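Local coordinates for protein amine Dehydrogenase (Pseudomonas putida, PDB 1JMX) that probably takes part in the oxidative deamination of primary amines as the beta-propeller subunit of a quinohemoprotein amine dehydrogenase, at residues M49-A57 / G69-T78. Residues are numbered along the deposited sequence; the frame is centred on the assembly and turned at random.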
loop_
_atom_site.group_PDB
_atom_site.type_symbol
_atom_site.label_atom_id
_atom_site.label_comp_id
_atom_site.label_asym_id
_atom_site.label_seq_id
_atom_site.Cartn_x
_atom_site.Cartn_y
_atom_site.Cartn_z
ATOM N N MET B 49 -23.160 -12.075 -16.810
ATOM C CA MET B 49 -23.924 -13.305 -16.617
ATOM C C MET B 49 -24.983 -13.376 -17.708
ATOM O O MET B 49 -25.614 -12.373 -18.037
ATOM C CB MET B 49 -24.610 -13.347 -15.252
ATOM C CG MET B 49 -23.686 -13.652 -14.091
ATOM S SD MET B 49 -24.597 -14.137 -12.617
ATOM C CE MET B 49 -24.820 -12.592 -11.820
ATOM N N MET B 50 -25.142 -14.560 -18.289
ATOM C CA MET B 50 -26.121 -14.794 -19.343
ATOM C C MET B 50 -27.533 -14.943 -18.797
ATOM O O MET B 50 -27.744 -15.594 -17.772
ATOM C CB MET B 50 -25.748 -16.048 -20.131
ATOM C CG MET B 50 -24.536 -15.874 -21.011
ATOM S SD MET B 50 -24.751 -14.469 -22.106
ATOM C CE MET B 50 -26.019 -15.092 -23.206
ATOM N N ALA B 51 -28.495 -14.330 -19.479
ATOM C CA ALA B 51 -29.899 -14.418 -19.073
ATOM C C ALA B 51 -30.425 -15.767 -19.549
ATOM O O ALA B 51 -29.839 -16.380 -20.440
ATOM C CB ALA B 51 -30.709 -13.289 -19.696
ATOM N N PRO B 52 -31.542 -16.245 -18.967
ATOM C CA PRO B 52 -32.139 -17.531 -19.342
ATOM C C PRO B 52 -32.474 -17.677 -20.840
ATOM O O PRO B 52 -32.772 -18.775 -21.306
ATOM C CB PRO B 52 -33.404 -17.578 -18.480
ATOM C CG PRO B 52 -33.024 -16.792 -17.279
ATOM C CD PRO B 52 -32.318 -15.617 -17.881
ATOM N N ASP B 53 -32.434 -16.577 -21.587
ATOM C CA ASP B 53 -32.731 -16.613 -23.008
ATOM C C ASP B 53 -31.533 -17.034 -23.868
ATOM O O ASP B 53 -31.661 -17.171 -25.085
ATOM C CB ASP B 53 -33.294 -15.261 -23.482
ATOM C CG ASP B 53 -32.301 -14.103 -23.331
ATOM O OD1 ASP B 53 -32.674 -12.961 -23.674
ATOM O OD2 ASP B 53 -31.157 -14.316 -22.876
ATOM N N ASN B 54 -30.381 -17.235 -23.227
ATOM C CA ASN B 54 -29.140 -17.629 -23.907
ATOM C C ASN B 54 -28.815 -16.652 -25.009
ATOM O O ASN B 54 -28.119 -16.996 -25.963
ATOM C CB ASN B 54 -29.273 -19.016 -24.530
ATOM C CG ASN B 54 -29.604 -20.070 -23.522
ATOM O OD1 ASN B 54 -29.036 -20.109 -22.435
ATOM N ND2 ASN B 54 -30.534 -20.941 -23.876
ATOM N N ARG B 55 -29.260 -15.415 -24.833
ATOM C CA ARG B 55 -29.081 -14.387 -25.838
ATOM C C ARG B 55 -28.714 -13.019 -25.260
ATOM O O ARG B 55 -28.032 -12.235 -25.916
ATOM C CB ARG B 55 -30.376 -14.287 -26.653
ATOM C CG ARG B 55 -30.387 -13.233 -27.702
ATOM C CD ARG B 55 -31.723 -13.169 -28.410
ATOM N NE ARG B 55 -31.697 -12.073 -29.375
ATOM C CZ ARG B 55 -32.061 -12.165 -30.653
ATOM N NH1 ARG B 55 -32.513 -13.320 -31.147
ATOM N NH2 ARG B 55 -31.896 -11.112 -31.459
ATOM N N THR B 56 -29.142 -12.747 -24.030
ATOM C CA THR B 56 -28.870 -11.461 -23.395
ATOM C C THR B 56 -27.881 -11.571 -22.240
ATOM O O THR B 56 -28.090 -12.333 -21.302
ATOM C CB THR B 56 -30.164 -10.811 -22.838
ATOM O OG1 THR B 56 -31.177 -10.774 -23.853
ATOM C CG2 THR B 56 -29.882 -9.390 -22.363
ATOM N N ALA B 57 -26.805 -10.798 -22.324
ATOM C CA ALA B 57 -25.794 -10.771 -21.275
ATOM C C ALA B 57 -26.028 -9.541 -20.409
ATOM O O ALA B 57 -26.240 -8.448 -20.926
ATOM C CB ALA B 57 -24.394 -10.716 -21.886
ATOM N N GLY B 69 -27.813 -4.498 -20.299
ATOM C CA GLY B 69 -28.237 -5.726 -20.929
ATOM C C GLY B 69 -27.832 -5.562 -22.376
ATOM O O GLY B 69 -28.176 -4.555 -23.003
ATOM N N ILE B 70 -27.042 -6.497 -22.886
ATOM C CA ILE B 70 -26.589 -6.437 -24.269
ATOM C C ILE B 70 -27.056 -7.687 -25.008
ATOM O O ILE B 70 -26.867 -8.801 -24.527
ATOM C CB ILE B 70 -25.027 -6.363 -24.367
ATOM C CG1 ILE B 70 -24.478 -5.145 -23.612
ATOM C CG2 ILE B 70 -24.583 -6.306 -25.833
ATOM C CD1 ILE B 70 -24.625 -3.841 -24.357
ATOM N N ASP B 71 -27.701 -7.498 -26.154
ATOM C CA ASP B 71 -28.149 -8.617 -26.969
ATOM C C ASP B 71 -26.950 -9.046 -27.808
ATOM O O ASP B 71 -26.516 -8.314 -28.687
ATOM C CB ASP B 71 -29.307 -8.188 -27.876
ATOM C CG ASP B 71 -29.584 -9.184 -28.997
ATOM O OD1 ASP B 71 -30.092 -8.755 -30.045
ATOM O OD2 ASP B 71 -29.293 -10.389 -28.854
ATOM N N LEU B 72 -26.425 -10.236 -27.533
ATOM C CA LEU B 72 -25.262 -10.766 -28.243
ATOM C C LEU B 72 -25.398 -10.930 -29.764
ATOM O O LEU B 72 -24.407 -10.809 -30.489
ATOM C CB LEU B 72 -24.836 -12.096 -27.618
ATOM C CG LEU B 72 -23.805 -12.075 -26.487
ATOM C CD1 LEU B 72 -23.987 -10.879 -25.577
ATOM C CD2 LEU B 72 -23.891 -13.374 -25.715
ATOM N N ASP B 73 -26.603 -11.233 -30.240
ATOM C CA ASP B 73 -26.833 -11.408 -31.675
ATOM C C ASP B 73 -26.661 -10.134 -32.484
ATOM O O ASP B 73 -26.352 -10.190 -33.673
ATOM C CB ASP B 73 -28.241 -11.955 -31.953
ATOM C CG ASP B 73 -28.367 -13.444 -31.686
ATOM O OD1 ASP B 73 -27.352 -14.126 -31.447
ATOM O OD2 ASP B 73 -29.508 -13.943 -31.723
ATOM N N THR B 74 -26.851 -8.988 -31.843
ATOM C CA THR B 74 -26.752 -7.716 -32.542
ATOM C C THR B 74 -25.859 -6.697 -31.837
ATOM O O THR B 74 -25.572 -5.635 -32.390
ATOM C CB THR B 74 -28.163 -7.074 -32.691
ATOM O OG1 THR B 74 -28.716 -6.819 -31.388
ATOM C CG2 THR B 74 -29.112 -8.005 -33.455
ATOM N N CYS B 75 -25.434 -7.025 -30.622
ATOM C CA CYS B 75 -24.618 -6.136 -29.801
ATOM C C CYS B 75 -25.409 -4.928 -29.317
ATOM O O CYS B 75 -24.818 -3.916 -28.939
ATOM C CB CYS B 75 -23.377 -5.643 -30.552
ATOM S SG CYS B 75 -22.104 -6.895 -30.848
ATOM N N LYS B 76 -26.736 -5.039 -29.299
ATOM C CA LYS B 76 -27.581 -3.927 -28.874
ATOM C C LYS B 76 -27.807 -3.807 -27.368
ATOM O O LYS B 76 -28.109 -4.783 -26.692
ATOM C CB LYS B 76 -28.942 -3.974 -29.581
ATOM C CG LYS B 76 -29.726 -2.673 -29.435
ATOM C CD LYS B 76 -31.238 -2.892 -29.354
ATOM C CE LYS B 76 -31.843 -3.302 -30.693
ATOM N NZ LYS B 76 -33.321 -3.545 -30.578
ATOM N N ASN B 77 -27.676 -2.584 -26.863
ATOM C CA ASN B 77 -27.893 -2.275 -25.454
ATOM C C ASN B 77 -29.412 -2.189 -25.248
ATOM O O ASN B 77 -30.042 -1.178 -25.555
ATOM C CB ASN B 77 -27.219 -0.943 -25.113
ATOM C CG ASN B 77 -27.355 -0.567 -23.649
ATOM O OD1 ASN B 77 -27.727 -1.389 -22.807
ATOM N ND2 ASN B 77 -27.045 0.681 -23.338
ATOM N N THR B 78 -29.988 -3.279 -24.755
ATOM C CA THR B 78 -31.429 -3.390 -24.539
ATOM C C THR B 78 -31.931 -3.047 -23.135
ATOM O O THR B 78 -33.135 -2.870 -22.922
ATOM C CB THR B 78 -31.911 -4.819 -24.864
ATOM O OG1 THR B 78 -31.231 -5.750 -24.014
ATOM C CG2 THR B 78 -31.636 -5.163 -26.322
HETATM O O HOH W 1 -31.391 -12.934 -34.188
#
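The guanidinium of R55 carries D73 OD2 over one face, toward its rim and 3.1 Å from NH1, while D71 OD1 lies at the edge, in plane, as acceptor from NH2. With OD2 so far above the plane, the D73 bridge is purely one of charge; the D71 carboxylate, its plane turned 28° from the guanidinium, also takes a weak, bent bond from NE to OD2 at 3.0 Å. R55 reaches across with its chain extended as far as NE, and CG anti to the backbone N (chi1 178°) carries the group out toward both carboxylates. D71 is itself fixed by its own loop: T74 OG1 donates to OD1 from the face opposite R55 NH2, and D73 N closes an Asx turn on OD2. D73 has further partners in L7 N and R349, near the chain termini.

Along the backbone, L72 N bonds to R55 O at 3.0 Å, and A57 and I70 form an antiparallel hydrogen-bonded pair. From the type I turn A51-N54, D53 OD2 receives the R55 and T56 amides on one face, the former closing an Asx turn, and its OD1 takes the T56 hydroxyl at 2.7 Å. The tips of M50 and L72 meet, CE to CD2, and L72 CD1 rests on A57 CB beside I15, L23 and F347. Through these side chains the four-stranded antiparallel meander, one blade of a beta-propeller, packs on the next blade.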